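Local coordinates for peptidoglycan-recognition protein LC (Drosophila melanogaster, PDB 2F2L), which acts as a cell-surface pattern-recognition receptor that responds to peptidoglycan of Gram-negative bacteria and activates the imd/Relish immune pathway, at residues I132-L144 with A155-S167. Numbering follows the deposited sequence.
Sequences IAPSYRFTASSKL and ALYASFANWTHWS. With HSQ (2-acetylamino-2-deoxy-alpha-L-idopyranose), chain D.
H165 stacks on Y136 where the C-terminal tail of this ectodomain lies along strand 136-140, an outermost strand of the mixed sheet in the PGRP (amidase-like) fold. While the strand's other side pairs with strand 24-31, the tail adds a single beta bridge, F138 to W166: F138 N donates to H165 O, and S167 N donates to F138 O at 2.9 Å.

The H165 side chain can be followed outward. CB sits over CE1 of the Y136 ring at 3.5 Å and CG over its CZ. ND1 reaches back to Y136 O at 2.6 Å, in the planes of both the imidazole and the carbonyl, CD2 lies over the phenol OH, and CE1 and NE2 lie over CE2, with CE1 also edging toward P134 O. The offset stack, planes 3° apart, and the nearly straight hydrogen bond to Y136 O together fix the imidazole's rotation.

Farther along, a chi1 of -174°, CG anti to the backbone N, sets the F138 ring between W166 and F160: it receives the edge of the W166 indole on its face, the planes at 88°, and turns its own edge, CE2, to the face of F160. T139 CA lies over the six-membered ring of W166, and A140 CB sits 3.4 Å from the ring centroid of Y157, whose OH is held by F151 O. L116 of helix 113-128 also packs against F160.

The chain terminus is gripped at both carboxylate oxygens: K143 NZ approaches S167 O from above the carboxylate plane, while T139 OG1 donates to S167 OXT at 2.6 Å.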
# COMPACT_ATOMS: atom_id res chain seq x y z
N ILE A 132 -10.57 18.59 16.34
CA ILE A 132 -9.85 19.87 16.22
C ILE A 132 -10.58 20.91 17.07
O ILE A 132 -11.80 21.01 16.98
CB ILE A 132 -9.78 20.32 14.74
CG1 ILE A 132 -9.04 19.27 13.91
CG2 ILE A 132 -9.09 21.67 14.62
CD1 ILE A 132 -9.01 19.56 12.43
N ALA A 133 -9.85 21.66 17.90
CA ALA A 133 -10.48 22.68 18.75
C ALA A 133 -11.04 23.80 17.85
O ALA A 133 -10.38 24.15 16.86
CB ALA A 133 -9.48 23.25 19.74
N PRO A 134 -12.25 24.33 18.15
CA PRO A 134 -12.78 25.44 17.34
C PRO A 134 -11.77 26.59 17.12
O PRO A 134 -11.79 27.21 16.07
CB PRO A 134 -14.00 25.93 18.13
CG PRO A 134 -14.41 24.80 18.99
CD PRO A 134 -13.19 23.92 19.21
N SER A 135 -10.90 26.84 18.08
CA SER A 135 -9.93 27.93 17.96
C SER A 135 -8.57 27.45 17.49
O SER A 135 -7.56 27.98 17.92
CB SER A 135 -9.78 28.62 19.31
OG SER A 135 -9.14 27.74 20.21
N TYR A 136 -8.54 26.45 16.62
CA TYR A 136 -7.27 25.87 16.17
C TYR A 136 -6.42 26.86 15.38
O TYR A 136 -6.93 27.78 14.73
CB TYR A 136 -7.49 24.65 15.28
CG TYR A 136 -8.14 24.95 13.94
CD1 TYR A 136 -7.37 25.12 12.79
CD2 TYR A 136 -9.53 25.06 13.81
CE1 TYR A 136 -7.95 25.41 11.57
CE2 TYR A 136 -10.12 25.35 12.59
CZ TYR A 136 -9.33 25.53 11.47
OH TYR A 136 -9.93 25.79 10.25
N ARG A 137 -5.12 26.62 15.43
CA ARG A 137 -4.17 27.24 14.53
C ARG A 137 -3.78 26.24 13.42
O ARG A 137 -3.51 25.06 13.68
CB ARG A 137 -2.95 27.66 15.35
CG ARG A 137 -1.73 27.99 14.56
CD ARG A 137 -0.57 28.32 15.51
NE ARG A 137 0.65 28.64 14.77
CZ ARG A 137 1.87 28.66 15.27
NH1 ARG A 137 2.09 28.34 16.55
NH2 ARG A 137 2.89 28.98 14.48
N PHE A 138 -3.79 26.72 12.17
CA PHE A 138 -3.32 25.96 11.00
C PHE A 138 -2.01 26.63 10.59
O PHE A 138 -1.96 27.85 10.41
CB PHE A 138 -4.38 26.02 9.90
CG PHE A 138 -4.11 25.16 8.67
CD1 PHE A 138 -3.37 23.98 8.74
CD2 PHE A 138 -4.66 25.52 7.45
CE1 PHE A 138 -3.15 23.21 7.60
CE2 PHE A 138 -4.43 24.76 6.30
CZ PHE A 138 -3.69 23.59 6.38
N THR A 139 -0.92 25.86 10.50
CA THR A 139 0.38 26.45 10.18
C THR A 139 1.25 25.56 9.31
O THR A 139 0.93 24.41 9.08
CB THR A 139 1.17 26.84 11.45
OG1 THR A 139 2.28 27.68 11.10
CG2 THR A 139 1.68 25.65 12.18
N ALA A 140 2.36 26.14 8.84
CA ALA A 140 3.33 25.44 8.03
C ALA A 140 4.33 24.75 8.92
O ALA A 140 4.83 25.32 9.91
CB ALA A 140 4.05 26.42 7.11
N SER A 141 4.63 23.51 8.55
CA SER A 141 5.71 22.77 9.18
C SER A 141 7.02 23.56 9.14
O SER A 141 7.80 23.49 10.08
CB SER A 141 5.88 21.40 8.51
OG SER A 141 6.25 21.53 7.15
N SER A 142 7.23 24.34 8.08
CA SER A 142 8.46 25.08 7.91
C SER A 142 8.57 26.29 8.85
O SER A 142 9.68 26.70 9.20
CB SER A 142 8.62 25.56 6.47
OG SER A 142 7.56 26.41 6.11
N LYS A 143 7.44 26.87 9.22
CA LYS A 143 7.42 27.97 10.20
C LYS A 143 7.85 27.43 11.56
O LYS A 143 8.59 28.08 12.29
CB LYS A 143 6.03 28.61 10.26
CG LYS A 143 5.81 29.56 11.44
CD LYS A 143 4.74 30.63 11.15
CE LYS A 143 4.51 31.53 12.38
NZ LYS A 143 4.21 32.97 12.03
N LEU A 144 7.40 26.22 11.89
CA LEU A 144 7.70 25.59 13.18
C LEU A 144 9.17 25.18 13.28
O LEU A 144 9.78 25.29 14.35
CB LEU A 144 6.80 24.37 13.39
CG LEU A 144 5.30 24.64 13.54
CD1 LEU A 144 4.51 23.33 13.63
CD2 LEU A 144 5.03 25.51 14.77
N ALA A 155 5.04 27.77 -2.16
CA ALA A 155 3.83 27.95 -2.96
C ALA A 155 2.60 27.31 -2.30
O ALA A 155 1.48 27.80 -2.44
CB ALA A 155 4.02 27.44 -4.37
N LEU A 156 2.81 26.22 -1.57
CA LEU A 156 1.73 25.60 -0.80
C LEU A 156 1.27 26.54 0.31
O LEU A 156 0.08 26.86 0.41
CB LEU A 156 2.18 24.26 -0.20
CG LEU A 156 1.26 23.57 0.80
CD1 LEU A 156 -0.05 23.16 0.14
CD2 LEU A 156 1.94 22.36 1.43
N TYR A 157 2.22 27.00 1.12
CA TYR A 157 1.88 27.78 2.32
C TYR A 157 1.30 29.15 2.00
O TYR A 157 0.43 29.64 2.72
CB TYR A 157 3.09 27.92 3.24
CG TYR A 157 3.73 26.60 3.60
CD1 TYR A 157 2.95 25.53 4.04
CD2 TYR A 157 5.11 26.41 3.51
CE1 TYR A 157 3.53 24.32 4.39
CE2 TYR A 157 5.69 25.19 3.84
CZ TYR A 157 4.89 24.16 4.28
OH TYR A 157 5.45 22.94 4.62
N ALA A 158 1.76 29.75 0.90
CA ALA A 158 1.23 31.03 0.41
C ALA A 158 -0.26 30.94 0.07
O ALA A 158 -0.98 31.93 0.18
CB ALA A 158 2.02 31.50 -0.81
N SER A 159 -0.70 29.75 -0.33
CA SER A 159 -2.11 29.50 -0.66
C SER A 159 -3.06 29.58 0.54
O SER A 159 -4.27 29.78 0.37
CB SER A 159 -2.25 28.14 -1.36
OG SER A 159 -1.30 28.01 -2.41
N PHE A 160 -2.52 29.41 1.75
CA PHE A 160 -3.31 29.52 2.99
C PHE A 160 -3.08 30.83 3.75
O PHE A 160 -3.68 31.06 4.79
CB PHE A 160 -2.96 28.37 3.94
CG PHE A 160 -3.13 27.02 3.35
CD1 PHE A 160 -4.36 26.61 2.87
CD2 PHE A 160 -2.07 26.14 3.30
CE1 PHE A 160 -4.53 25.35 2.34
CE2 PHE A 160 -2.22 24.88 2.77
CZ PHE A 160 -3.45 24.47 2.29
N ALA A 161 -2.22 31.69 3.21
CA ALA A 161 -1.77 32.88 3.94
C ALA A 161 -2.88 33.82 4.40
O ALA A 161 -2.77 34.44 5.46
CB ALA A 161 -0.74 33.64 3.10
N ASN A 162 -3.96 33.93 3.62
CA ASN A 162 -5.11 34.77 4.00
C ASN A 162 -6.24 34.06 4.75
O ASN A 162 -7.27 34.68 5.02
CB ASN A 162 -5.66 35.56 2.79
CG ASN A 162 -6.12 34.69 1.63
OD1 ASN A 162 -6.08 33.46 1.68
ND2 ASN A 162 -6.52 35.35 0.53
N TRP A 163 -6.05 32.80 5.14
CA TRP A 163 -7.08 32.07 5.88
C TRP A 163 -7.07 32.50 7.34
O TRP A 163 -6.01 32.66 7.94
CB TRP A 163 -6.87 30.56 5.79
CG TRP A 163 -7.12 29.98 4.45
CD1 TRP A 163 -7.08 30.62 3.24
CD2 TRP A 163 -7.42 28.61 4.17
NE1 TRP A 163 -7.35 29.73 2.22
CE2 TRP A 163 -7.56 28.49 2.77
CE3 TRP A 163 -7.58 27.47 4.97
CZ2 TRP A 163 -7.86 27.27 2.15
CZ3 TRP A 163 -7.88 26.26 4.35
CH2 TRP A 163 -8.01 26.17 2.96
N THR A 164 -8.26 32.64 7.92
CA THR A 164 -8.39 33.21 9.26
C THR A 164 -7.66 32.43 10.35
O THR A 164 -7.10 33.03 11.27
CB THR A 164 -9.88 33.40 9.66
OG1 THR A 164 -10.59 32.17 9.50
CG2 THR A 164 -10.55 34.44 8.79
N HIS A 165 -7.64 31.10 10.25
CA HIS A 165 -6.97 30.25 11.25
C HIS A 165 -5.46 30.04 11.01
O HIS A 165 -4.79 29.42 11.83
CB HIS A 165 -7.67 28.88 11.32
CG HIS A 165 -8.96 28.90 12.07
ND1 HIS A 165 -9.04 28.68 13.42
CD2 HIS A 165 -10.23 29.09 11.64
CE1 HIS A 165 -10.30 28.74 13.81
NE2 HIS A 165 -11.04 28.99 12.75
N TRP A 166 -4.94 30.58 9.92
CA TRP A 166 -3.54 30.39 9.54
C TRP A 166 -2.59 31.25 10.37
O TRP A 166 -2.86 32.43 10.61
CB TRP A 166 -3.35 30.69 8.04
CG TRP A 166 -1.97 30.47 7.53
CD1 TRP A 166 -1.01 31.40 7.29
CD2 TRP A 166 -1.40 29.21 7.17
NE1 TRP A 166 0.13 30.81 6.82
CE2 TRP A 166 -0.08 29.46 6.74
CE3 TRP A 166 -1.86 27.89 7.20
CZ2 TRP A 166 0.77 28.43 6.32
CZ3 TRP A 166 -1.02 26.88 6.78
CH2 TRP A 166 0.28 27.16 6.35
N SER A 167 -1.50 30.64 10.83
CA SER A 167 -0.40 31.37 11.47
C SER A 167 0.92 31.04 10.77
O SER A 167 1.78 31.91 10.61
CB SER A 167 -0.28 31.00 12.95
OG SER A 167 -1.45 31.37 13.67
OXT SER A 167 1.15 29.90 10.33
C1 HSQ D . -7.88 35.10 0.09
C2 HSQ D . -9.33 34.98 0.52
C3 HSQ D . -10.36 35.24 -0.60
C4 HSQ D . -9.82 35.68 -1.98
C5 HSQ D . -8.33 35.39 -2.21
C6 HSQ D . -8.00 34.76 -3.57
C7 HSQ D . -10.49 33.30 1.92
C8 HSQ D . -11.87 33.06 1.34
N2 HSQ D . -9.53 33.63 1.05
O3 HSQ D . -11.29 36.21 -0.17
O4 HSQ D . -10.62 35.12 -3.00
O5 HSQ D . -7.82 34.54 -1.21
O6 HSQ D . -6.59 34.67 -3.68
O7 HSQ D . -10.29 33.19 3.13